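Long-range contacts in penicillin-binding protein 2 (Pbp2) (Helicobacter pylori, PDB 5LP5), which probably cross-links cell-wall peptidoglycan as a penicillin-binding transpeptidase, and forms a core cell-wall synthesis complex with MreC: residues Y153-L158 and L239-D244; N249-I254 and S269-N274; N304-P309 and N402-I407; E536-S541 and V562-G567. One frame throughout, in Å; residues are numbered along the deposited sequence.

Interaction 1: residues Y153-L158 and L239-D244; sequences YPNNAL and LQKEAD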
# COMPACT_ATOMS: atom_id res chain seq x y z
N TYR A 153 1.64 -5.90 -6.59
CA TYR A 153 2.48 -7.10 -6.63
C TYR A 153 3.66 -6.77 -7.54
O TYR A 153 3.53 -6.78 -8.77
CB TYR A 153 1.65 -8.31 -7.11
CG TYR A 153 0.42 -8.53 -6.26
CD1 TYR A 153 0.44 -9.38 -5.17
CD2 TYR A 153 -0.77 -7.83 -6.51
CE1 TYR A 153 -0.68 -9.56 -4.37
CE2 TYR A 153 -1.90 -8.00 -5.71
CZ TYR A 153 -1.84 -8.87 -4.65
OH TYR A 153 -2.93 -9.05 -3.85
N PRO A 154 4.81 -6.43 -6.94
CA PRO A 154 5.97 -5.98 -7.69
C PRO A 154 6.40 -6.95 -8.76
O PRO A 154 6.73 -6.53 -9.87
CB PRO A 154 7.07 -5.85 -6.65
CG PRO A 154 6.51 -6.34 -5.38
CD PRO A 154 5.03 -6.37 -5.49
N ASN A 155 6.37 -8.23 -8.46
CA ASN A 155 6.86 -9.22 -9.43
C ASN A 155 5.81 -9.73 -10.41
O ASN A 155 6.06 -10.65 -11.17
CB ASN A 155 7.52 -10.38 -8.70
CG ASN A 155 8.63 -9.92 -7.81
OD1 ASN A 155 9.79 -9.96 -8.19
ND2 ASN A 155 8.28 -9.45 -6.65
N ASN A 156 4.64 -9.11 -10.40
CA ASN A 156 3.57 -9.48 -11.31
C ASN A 156 3.04 -10.90 -11.21
O ASN A 156 2.19 -11.17 -10.36
CB ASN A 156 3.96 -9.12 -12.74
CG ASN A 156 4.00 -7.63 -12.96
OD1 ASN A 156 2.97 -6.95 -12.96
ND2 ASN A 156 5.19 -7.11 -13.06
N ALA A 157 3.53 -11.80 -12.06
CA ALA A 157 3.01 -13.17 -12.13
C ALA A 157 3.90 -14.17 -11.40
O ALA A 157 3.70 -15.38 -11.48
CB ALA A 157 2.81 -13.62 -13.57
N LEU A 158 4.88 -13.66 -10.67
CA LEU A 158 5.72 -14.52 -9.86
C LEU A 158 4.89 -15.07 -8.72
O LEU A 158 4.32 -14.31 -7.95
CB LEU A 158 6.91 -13.75 -9.32
CG LEU A 158 7.91 -14.65 -8.59
CD1 LEU A 158 8.65 -15.52 -9.59
CD2 LEU A 158 8.88 -13.80 -7.79
N LEU A 239 15.01 -18.54 -6.36
CA LEU A 239 14.64 -19.91 -6.69
C LEU A 239 13.35 -20.00 -7.50
O LEU A 239 13.25 -20.85 -8.38
CB LEU A 239 14.50 -20.74 -5.42
CG LEU A 239 15.78 -21.02 -4.64
CD1 LEU A 239 15.44 -21.85 -3.40
CD2 LEU A 239 16.82 -21.73 -5.48
N GLN A 240 12.37 -19.13 -7.22
CA GLN A 240 11.12 -19.10 -8.00
C GLN A 240 11.34 -18.56 -9.40
O GLN A 240 10.71 -19.01 -10.35
CB GLN A 240 10.03 -18.28 -7.32
CG GLN A 240 9.12 -19.08 -6.38
CD GLN A 240 7.84 -19.62 -7.01
OE1 GLN A 240 7.28 -20.56 -6.48
NE2 GLN A 240 7.36 -19.01 -8.09
N LYS A 241 12.22 -17.58 -9.54
CA LYS A 241 12.51 -17.08 -10.88
C LYS A 241 13.16 -18.16 -11.72
O LYS A 241 12.90 -18.25 -12.92
CB LYS A 241 13.35 -15.80 -10.84
CG LYS A 241 12.53 -14.58 -10.49
CD LYS A 241 13.28 -13.29 -10.71
CE LYS A 241 12.41 -12.13 -10.26
NZ LYS A 241 13.12 -10.83 -10.40
N GLU A 242 14.00 -18.98 -11.08
CA GLU A 242 14.59 -20.14 -11.73
C GLU A 242 13.48 -21.07 -12.18
O GLU A 242 13.44 -21.50 -13.33
CB GLU A 242 15.54 -20.89 -10.79
CG GLU A 242 16.19 -22.14 -11.39
CD GLU A 242 16.92 -21.88 -12.70
OE1 GLU A 242 17.23 -20.72 -13.01
OE2 GLU A 242 17.18 -22.85 -13.44
N ALA A 243 12.58 -21.38 -11.25
CA ALA A 243 11.44 -22.24 -11.51
C ALA A 243 10.62 -21.74 -12.70
O ALA A 243 10.27 -22.52 -13.56
CB ALA A 243 10.57 -22.32 -10.28
N ASP A 244 10.35 -20.45 -12.75
CA ASP A 244 9.63 -19.88 -13.89
C ASP A 244 10.41 -20.14 -15.18
O ASP A 244 9.86 -20.62 -16.15
CB ASP A 244 9.34 -18.38 -13.69
CG ASP A 244 8.12 -18.11 -12.79
OD1 ASP A 244 7.75 -18.95 -11.93
OD2 ASP A 244 7.51 -17.04 -12.94
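Apolar contact between 153-158 and 239-244 rests on a single side chain, Leu158. Its CG is anti to the backbone N (chi1 -174°), and this carries the branch toward the helix. The methyl CD1 does the touching. It lies 3.8 Å from Gln240 CB and 4.1 Å from Lys241 CG. The same CD1 is 3.9 Å from Asp244 OD2. Gln240 and Asp244 are one helical turn apart, so the methyl rests against neighbouring turns of the helix surface. The Leu158 side chain crosses both obliquely.

The polar approach is looser. Lys241 is extended beyond CG and crosses Asn155 at about a right angle. Asn155 OD1 is 4.1 Å from Lys241 NZ, too far for a bond, though the ammonium charge may still favour the amide oxygen.

Two turns shape the loop. A type I turn, Tyr153 to Asn156, is closed by Asn156 N to Tyr153 O at 3.1 Å. A type II' turn, Asn155 to Leu158, follows.

The other polar ends look elsewhere. Gln240 OE1 accepts a bond from Ala267 N, and Asp244 OD1 is hydrogen-bonded to Tyr270 OH. The loop follows strand 144-152 of the dimerisation-domain family region and precedes helix 160-163. Helix 237-246 packs on strand 264-270 and helix 572-584, so the contact sets this loop against a helix that itself packs on the transpeptidase sheet.

Interaction 2: residues N249-I254 and S269-N274; sequences NKRGAI and SYPEYN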
# COMPACT_ATOMS: atom_id res chain seq x y z
N ASN A 249 8.23 -22.68 -21.55
CA ASN A 249 7.31 -23.11 -22.61
C ASN A 249 6.51 -24.34 -22.20
O ASN A 249 6.09 -25.10 -23.04
CB ASN A 249 8.09 -23.43 -23.89
CG ASN A 249 8.40 -22.19 -24.71
OD1 ASN A 249 7.56 -21.30 -24.81
ND2 ASN A 249 9.60 -22.14 -25.31
N LYS A 250 6.31 -24.52 -20.90
CA LYS A 250 5.77 -25.77 -20.37
C LYS A 250 4.60 -25.49 -19.43
O LYS A 250 4.55 -24.46 -18.77
CB LYS A 250 6.86 -26.53 -19.61
CG LYS A 250 8.21 -26.59 -20.31
CD LYS A 250 9.20 -27.51 -19.63
CE LYS A 250 10.42 -27.75 -20.51
NZ LYS A 250 10.19 -28.77 -21.58
N ARG A 251 3.65 -26.42 -19.36
CA ARG A 251 2.64 -26.38 -18.30
C ARG A 251 2.93 -27.48 -17.30
O ARG A 251 3.49 -28.51 -17.64
CB ARG A 251 1.23 -26.58 -18.85
CG ARG A 251 0.81 -25.50 -19.82
CD ARG A 251 1.13 -25.93 -21.24
NE ARG A 251 1.61 -24.82 -22.04
CZ ARG A 251 2.35 -24.96 -23.13
NH1 ARG A 251 2.69 -26.16 -23.57
NH2 ARG A 251 2.75 -23.89 -23.80
N GLY A 252 2.57 -27.24 -16.04
CA GLY A 252 2.81 -28.21 -14.99
C GLY A 252 3.01 -27.52 -13.66
O GLY A 252 2.36 -26.52 -13.39
N ALA A 253 3.89 -28.07 -12.84
CA ALA A 253 4.10 -27.56 -11.49
C ALA A 253 5.42 -28.04 -10.91
O ALA A 253 5.88 -29.14 -11.22
CB ALA A 253 2.97 -27.98 -10.59
N ILE A 254 6.00 -27.20 -10.05
CA ILE A 254 7.29 -27.51 -9.42
C ILE A 254 7.39 -27.06 -7.96
O ILE A 254 6.91 -25.99 -7.59
CB ILE A 254 8.46 -26.96 -10.23
CG1 ILE A 254 9.78 -27.34 -9.58
CG2 ILE A 254 8.35 -25.44 -10.38
CD1 ILE A 254 10.94 -27.19 -10.52
N SER A 269 3.12 -22.96 -10.54
CA SER A 269 2.05 -23.58 -11.31
C SER A 269 1.93 -22.88 -12.64
O SER A 269 1.76 -21.67 -12.68
CB SER A 269 0.70 -23.51 -10.57
OG SER A 269 -0.38 -23.83 -11.45
N TYR A 270 1.99 -23.64 -13.73
CA TYR A 270 2.22 -23.03 -15.05
C TYR A 270 1.19 -23.41 -16.09
O TYR A 270 0.99 -24.60 -16.38
CB TYR A 270 3.62 -23.38 -15.55
CG TYR A 270 4.64 -22.97 -14.54
CD1 TYR A 270 5.12 -21.66 -14.51
CD2 TYR A 270 5.09 -23.86 -13.56
CE1 TYR A 270 6.06 -21.26 -13.55
CE2 TYR A 270 6.02 -23.47 -12.60
CZ TYR A 270 6.49 -22.17 -12.61
OH TYR A 270 7.41 -21.76 -11.69
N PRO A 271 0.53 -22.40 -16.67
CA PRO A 271 0.82 -20.98 -16.53
C PRO A 271 0.47 -20.32 -15.21
O PRO A 271 -0.56 -20.62 -14.64
CB PRO A 271 -0.08 -20.33 -17.61
CG PRO A 271 -0.62 -21.42 -18.44
CD PRO A 271 -0.57 -22.65 -17.61
N GLU A 272 1.34 -19.43 -14.74
CA GLU A 272 0.99 -18.43 -13.72
C GLU A 272 0.19 -17.30 -14.42
O GLU A 272 0.07 -17.30 -15.65
CB GLU A 272 2.26 -17.86 -13.05
CG GLU A 272 3.21 -18.86 -12.39
CD GLU A 272 2.86 -19.19 -10.96
OE1 GLU A 272 1.78 -18.78 -10.50
OE2 GLU A 272 3.66 -19.88 -10.27
N TYR A 273 -0.35 -16.35 -13.65
CA TYR A 273 -1.02 -15.16 -14.21
C TYR A 273 -0.66 -13.91 -13.41
O TYR A 273 -0.17 -14.01 -12.29
CB TYR A 273 -2.55 -15.34 -14.24
CG TYR A 273 -3.21 -15.50 -12.89
CD1 TYR A 273 -3.82 -14.42 -12.25
CD2 TYR A 273 -3.24 -16.73 -12.24
CE1 TYR A 273 -4.42 -14.56 -10.99
CE2 TYR A 273 -3.83 -16.88 -10.99
CZ TYR A 273 -4.42 -15.79 -10.37
OH TYR A 273 -4.99 -15.94 -9.13
N ASN A 274 -0.89 -12.73 -13.99
CA ASN A 274 -0.40 -11.47 -13.42
C ASN A 274 -1.37 -10.88 -12.44
O ASN A 274 -2.38 -10.27 -12.83
CB ASN A 274 -0.09 -10.45 -14.51
CG ASN A 274 0.48 -9.15 -13.96
OD1 ASN A 274 0.45 -8.89 -12.75
ND2 ASN A 274 1.01 -8.33 -14.86
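Two backbone bonds between Gly252 and Tyr270 join these segments as an antiparallel hydrogen-bonded pair. Gly252 N reaches Tyr270 O at 3.1 Å (152° at the hydrogen), in the carbonyl plane and on a lone pair. Tyr270 N reaches Gly252 O at 2.9 Å (159°), from above the carbonyl plane. Tyr270 O is also met by Arg251 CA at 3.1 Å, a CA-H...O contact. Ala253 and Ser269 form the next, non-hydrogen-bonded pair.

Ser269 N is satisfied within its own segment. It donates to Glu272 OE2 at 3.1 Å, nearly straight (168°), from above the carboxylate plane. Glu272 OE1 is bonded to Ser160 and His161, and the hydroxyl of Ser269 to Leu299 O and Arg301 N. Arg251 NH1 bonds Tyr537 OH, its guanidinium makes a cation-pi contact with Tyr295, and the Tyr270 hydroxyl is taken by Asp244.

Apolar contact is modest. Ile254 CG2 meets the edge of the Tyr270 ring, 3.8 Å from CE2. Arg251 CG lies 3.9 Å from Pro271 CD; a cis peptide precedes this proline, where the strand ends.

The pair belongs to the hairpin of strands 252-258 and 264-270. Strand 264-270 is outermost in the chain's five-stranded antiparallel sheet, while 252-258 also bonds strand 556-562 through Ala253 and Leu561. Helix 237-246 lies on the Tyr270 face through Ala243.

Interaction 3: residues N304-P309 and N402-I407; sequences NALYPP and NEFVGI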
# COMPACT_ATOMS: atom_id res chain seq x y z
N ASN A 304 -4.52 -27.91 -6.41
CA ASN A 304 -5.91 -28.03 -6.88
C ASN A 304 -6.01 -28.65 -8.27
O ASN A 304 -6.77 -28.19 -9.13
CB ASN A 304 -6.59 -26.65 -6.86
CG ASN A 304 -6.73 -26.12 -5.45
OD1 ASN A 304 -6.02 -25.21 -5.03
ND2 ASN A 304 -7.62 -26.73 -4.70
N ALA A 305 -5.24 -29.71 -8.47
CA ALA A 305 -5.20 -30.46 -9.73
C ALA A 305 -4.74 -31.86 -9.43
O ALA A 305 -3.83 -32.06 -8.60
CB ALA A 305 -4.24 -29.83 -10.73
N LEU A 306 -5.38 -32.82 -10.09
CA LEU A 306 -5.16 -34.24 -9.84
C LEU A 306 -4.57 -34.93 -11.08
O LEU A 306 -4.99 -34.70 -12.21
CB LEU A 306 -6.48 -34.90 -9.41
CG LEU A 306 -7.02 -34.61 -7.99
CD1 LEU A 306 -8.46 -35.06 -7.79
CD2 LEU A 306 -6.12 -35.23 -6.93
N TYR A 307 -3.56 -35.76 -10.86
CA TYR A 307 -2.91 -36.50 -11.94
C TYR A 307 -2.62 -37.92 -11.44
O TYR A 307 -2.43 -38.12 -10.24
CB TYR A 307 -1.59 -35.86 -12.35
CG TYR A 307 -1.61 -34.39 -12.72
CD1 TYR A 307 -1.37 -33.41 -11.76
CD2 TYR A 307 -1.78 -33.99 -14.02
CE1 TYR A 307 -1.36 -32.07 -12.11
CE2 TYR A 307 -1.76 -32.66 -14.38
CZ TYR A 307 -1.53 -31.70 -13.42
OH TYR A 307 -1.50 -30.36 -13.76
N PRO A 308 -2.58 -38.92 -12.35
CA PRO A 308 -2.13 -40.25 -11.94
C PRO A 308 -0.65 -40.20 -11.58
O PRO A 308 0.14 -39.66 -12.35
CB PRO A 308 -2.35 -41.12 -13.20
CG PRO A 308 -3.22 -40.32 -14.10
CD PRO A 308 -2.98 -38.87 -13.77
N PRO A 309 -0.28 -40.73 -10.41
CA PRO A 309 1.12 -40.59 -9.99
C PRO A 309 2.12 -41.34 -10.88
O PRO A 309 3.26 -40.89 -11.04
CB PRO A 309 1.13 -41.12 -8.55
CG PRO A 309 -0.03 -42.01 -8.47
CD PRO A 309 -1.07 -41.46 -9.41
N ASN A 402 -8.64 -24.78 0.22
CA ASN A 402 -9.12 -25.88 -0.61
C ASN A 402 -8.04 -26.77 -1.17
O ASN A 402 -7.97 -26.92 -2.37
CB ASN A 402 -9.95 -25.35 -1.79
CG ASN A 402 -11.35 -24.93 -1.39
OD1 ASN A 402 -11.57 -23.82 -0.87
ND2 ASN A 402 -12.32 -25.80 -1.67
N GLU A 403 -7.20 -27.38 -0.34
CA GLU A 403 -6.29 -28.41 -0.85
C GLU A 403 -7.07 -29.68 -1.20
O GLU A 403 -7.92 -30.13 -0.44
CB GLU A 403 -5.22 -28.74 0.17
CG GLU A 403 -4.11 -29.58 -0.42
CD GLU A 403 -3.18 -30.13 0.63
OE1 GLU A 403 -3.22 -29.64 1.77
OE2 GLU A 403 -2.41 -31.05 0.29
N PHE A 404 -6.77 -30.25 -2.36
CA PHE A 404 -7.42 -31.48 -2.81
C PHE A 404 -6.83 -32.71 -2.14
O PHE A 404 -5.62 -32.86 -2.07
CB PHE A 404 -7.26 -31.64 -4.32
CG PHE A 404 -8.22 -30.82 -5.12
CD1 PHE A 404 -9.02 -29.84 -4.53
CD2 PHE A 404 -8.28 -30.99 -6.50
CE1 PHE A 404 -9.89 -29.08 -5.28
CE2 PHE A 404 -9.14 -30.22 -7.25
CZ PHE A 404 -9.95 -29.28 -6.64
N VAL A 405 -7.70 -33.59 -1.65
CA VAL A 405 -7.31 -34.96 -1.32
C VAL A 405 -7.36 -35.75 -2.59
O VAL A 405 -8.10 -35.43 -3.53
CB VAL A 405 -8.24 -35.66 -0.29
CG1 VAL A 405 -8.18 -34.94 1.06
CG2 VAL A 405 -9.68 -35.80 -0.79
N GLY A 406 -6.59 -36.82 -2.61
CA GLY A 406 -6.56 -37.65 -3.79
C GLY A 406 -7.65 -38.70 -3.82
O GLY A 406 -8.73 -38.53 -3.26
N ILE A 407 -7.33 -39.77 -4.51
CA ILE A 407 -8.07 -40.99 -4.46
C ILE A 407 -7.04 -42.09 -4.46
O ILE A 407 -6.31 -42.26 -5.43
CB ILE A 407 -8.95 -41.16 -5.70
CG1 ILE A 407 -10.11 -40.17 -5.65
CG2 ILE A 407 -9.49 -42.58 -5.78
CD1 ILE A 407 -10.83 -40.03 -6.97
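Asn402 opens the contact with its backbone oxygen. Asn304 ND2 donates to Asn402 O, modelled at a very short 2.4 Å. The donor comes nearly along the C=O axis (167°), and the oxygen lies near the plane of the Asn304 amide.

The CB of Glu403 points away from 304-309. Its carboxylate is bonded to Thr396 OG1 and to the backbone nitrogens of Gly397 and Val398.

Phe404 carries most of the packing. Asn304 CA sits over one ring face, 3.9 Å from the centroid and 13° off the normal, a CH-pi contact. The Asn304 amide stands at 90° to the ring, with ND2 3.3 Å from Phe404 CE1. Leu306 comes to the ring edge, CG 4.1 Å from Phe404 CD2.

Val405 O is in van der Waals contact with Leu306 CD2 at 3.9 Å. At Gly406 the same methyl lies 4.0 Å from the CA. Ile407 leans on Trp413 and Arg417 of helix 411-418.

Two irregular segments thus run in the same direction side by side, and Phe404 also has a backbone bond to Ala303. The first leads to helix 314-324, near whose start the sequence is consistent with the SxxK motif of the penicillin-binding transpeptidase fold.

Interaction 4: residues E536-S541 and V562-G567; sequences EYFHRS and VEHGEG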
# COMPACT_ATOMS: atom_id res chain seq x y z
N GLU A 536 0.63 -36.23 -31.09
CA GLU A 536 0.18 -34.83 -31.03
C GLU A 536 0.05 -34.37 -29.58
O GLU A 536 -0.30 -35.16 -28.72
CB GLU A 536 -1.15 -34.67 -31.77
CG GLU A 536 -1.53 -33.22 -32.09
CD GLU A 536 -2.38 -32.55 -31.02
OE1 GLU A 536 -3.30 -33.21 -30.49
OE2 GLU A 536 -2.12 -31.36 -30.70
N TYR A 537 0.33 -33.09 -29.34
CA TYR A 537 0.63 -32.58 -27.99
C TYR A 537 -0.31 -33.04 -26.86
O TYR A 537 0.15 -33.49 -25.82
CB TYR A 537 0.74 -31.04 -28.03
CG TYR A 537 1.16 -30.44 -26.71
CD1 TYR A 537 2.45 -29.93 -26.52
CD2 TYR A 537 0.26 -30.36 -25.66
CE1 TYR A 537 2.83 -29.39 -25.29
CE2 TYR A 537 0.63 -29.81 -24.44
CZ TYR A 537 1.89 -29.34 -24.26
OH TYR A 537 2.15 -28.80 -23.01
N PHE A 538 -1.62 -32.93 -27.06
CA PHE A 538 -2.59 -33.21 -25.96
C PHE A 538 -2.81 -34.69 -25.65
O PHE A 538 -3.38 -35.04 -24.62
CB PHE A 538 -3.92 -32.53 -26.26
CG PHE A 538 -3.89 -31.06 -26.01
CD1 PHE A 538 -3.92 -30.59 -24.71
CD2 PHE A 538 -3.77 -30.17 -27.05
CE1 PHE A 538 -3.86 -29.24 -24.45
CE2 PHE A 538 -3.71 -28.81 -26.81
CZ PHE A 538 -3.75 -28.35 -25.50
N HIS A 539 -2.38 -35.55 -26.56
CA HIS A 539 -2.51 -37.00 -26.36
C HIS A 539 -1.36 -37.56 -25.52
O HIS A 539 -1.45 -38.68 -24.99
CB HIS A 539 -2.62 -37.70 -27.71
CG HIS A 539 -4.03 -37.86 -28.16
ND1 HIS A 539 -4.63 -37.02 -29.08
CD2 HIS A 539 -4.97 -38.76 -27.79
CE1 HIS A 539 -5.88 -37.40 -29.27
NE2 HIS A 539 -6.11 -38.46 -28.50
N ARG A 540 -0.31 -36.76 -25.37
CA ARG A 540 0.91 -37.20 -24.74
C ARG A 540 0.72 -37.47 -23.27
O ARG A 540 -0.04 -36.77 -22.57
CB ARG A 540 1.99 -36.14 -24.92
CG ARG A 540 2.41 -35.95 -26.37
CD ARG A 540 3.40 -34.80 -26.53
NE ARG A 540 3.77 -34.61 -27.93
CZ ARG A 540 4.55 -33.64 -28.39
NH1 ARG A 540 5.06 -32.73 -27.56
NH2 ARG A 540 4.81 -33.56 -29.68
N SER A 541 1.42 -38.50 -22.80
CA SER A 541 1.50 -38.84 -21.39
C SER A 541 2.13 -37.68 -20.57
O SER A 541 3.01 -36.96 -21.07
CB SER A 541 2.32 -40.14 -21.23
OG SER A 541 2.06 -41.06 -22.28
N VAL A 562 5.48 -32.09 -15.57
CA VAL A 562 5.24 -31.37 -16.82
C VAL A 562 4.08 -31.99 -17.59
O VAL A 562 4.15 -33.13 -18.04
CB VAL A 562 6.47 -31.32 -17.75
CG1 VAL A 562 6.14 -30.64 -19.07
CG2 VAL A 562 7.61 -30.57 -17.08
N GLU A 563 3.01 -31.22 -17.75
CA GLU A 563 1.85 -31.71 -18.47
C GLU A 563 2.26 -32.07 -19.89
O GLU A 563 2.89 -31.28 -20.59
CB GLU A 563 0.71 -30.68 -18.47
CG GLU A 563 -0.06 -30.66 -17.15
CD GLU A 563 -1.24 -29.71 -17.17
OE1 GLU A 563 -1.57 -29.19 -18.24
OE2 GLU A 563 -1.84 -29.48 -16.11
N HIS A 564 1.91 -33.30 -20.29
CA HIS A 564 2.21 -33.81 -21.62
C HIS A 564 3.71 -33.89 -21.84
O HIS A 564 4.19 -33.86 -22.98
CB HIS A 564 1.48 -32.97 -22.66
CG HIS A 564 -0.01 -32.92 -22.45
ND1 HIS A 564 -0.78 -34.06 -22.33
CD2 HIS A 564 -0.86 -31.88 -22.32
CE1 HIS A 564 -2.05 -33.72 -22.16
NE2 HIS A 564 -2.13 -32.40 -22.15
N GLY A 565 4.45 -34.03 -20.73
CA GLY A 565 5.92 -34.12 -20.74
C GLY A 565 6.43 -35.41 -21.33
O GLY A 565 7.64 -35.63 -21.42
N GLU A 566 5.50 -36.30 -21.68
CA GLU A 566 5.78 -37.41 -22.57
C GLU A 566 6.88 -38.31 -22.02
O GLU A 566 7.62 -38.89 -22.79
CB GLU A 566 6.18 -36.89 -23.98
CG GLU A 566 6.02 -37.90 -25.12
CD GLU A 566 6.34 -37.35 -26.51
OE1 GLU A 566 6.83 -36.20 -26.59
OE2 GLU A 566 6.13 -38.09 -27.52
N GLY A 567 6.99 -38.42 -20.70
CA GLY A 567 8.00 -39.32 -20.13
C GLY A 567 8.87 -38.73 -19.03
O GLY A 567 9.45 -37.65 -19.18
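Ser541 O is gripped twice across this contact, by one hydrogen bond and one CA-H...O contact. Glu566 N donates to Ser541 O at 2.6 Å (146°), from above the carbonyl plane. His564 CA lies 3.3 Å from the same oxygen.

Arg540 O has a straighter bond. His564 ND1 donates to it at 2.8 Å (172°), in the ring plane and on a lone pair of the carbonyl. This fixes the rotation of the imidazole.

Tyr537, Phe538 and His564 form an aromatic cluster. Phe538 CA sits over one imidazole face, 4.0 Å from the centroid, and the Phe538 ring is oblique to the imidazole, CD1 3.6 Å from His564 NE2. So is the Tyr537 ring, planes at 69°, with Tyr537 CE2 3.3 Å from His564 CD2; its hydroxyl is taken by Arg251.

Arg540 and Glu566 attract by charge only. Arg540 NE and Glu566 OE1 form a long salt bridge of 3.7 Å, with the oxygen above the guanidinium plane. Tyr537 CA covers the opposite face. NE itself donates to Met535 O, and Glu566 OE2 is bonded to Lys533 N.

His564 is in a type II turn from Val562 to Gly565, closed by Gly565 N to Val562 O at 2.9 Å. The contact lies at one end of paired strands 542-549 and 556-562. One segment leads into 542-549, while the other leaves 556-562 toward helix 572-584.

Interaction 2 is the buried one and the only one built on strand pairing. Interactions 1 and 3 are partly buried, and interaction 4 lies at the surface. Interaction 1 relies on one leucine methyl against a helix, interaction 3 on a ring face and an amide, interaction 4 on a histidine, carbonyls and charges. Interactions 2 and 4 both involve the transpeptidase sheet: Arg251 O is 2.8 Å from Glu563 N. Interactions 1 and 2 meet where helix 237-246 lies on strand 264-270. Interaction 3 connects to interaction 4 through Tyr307 OH and Glu563 OE2. Interactions 1 and 3 do not touch; their centres are about 24 Å apart.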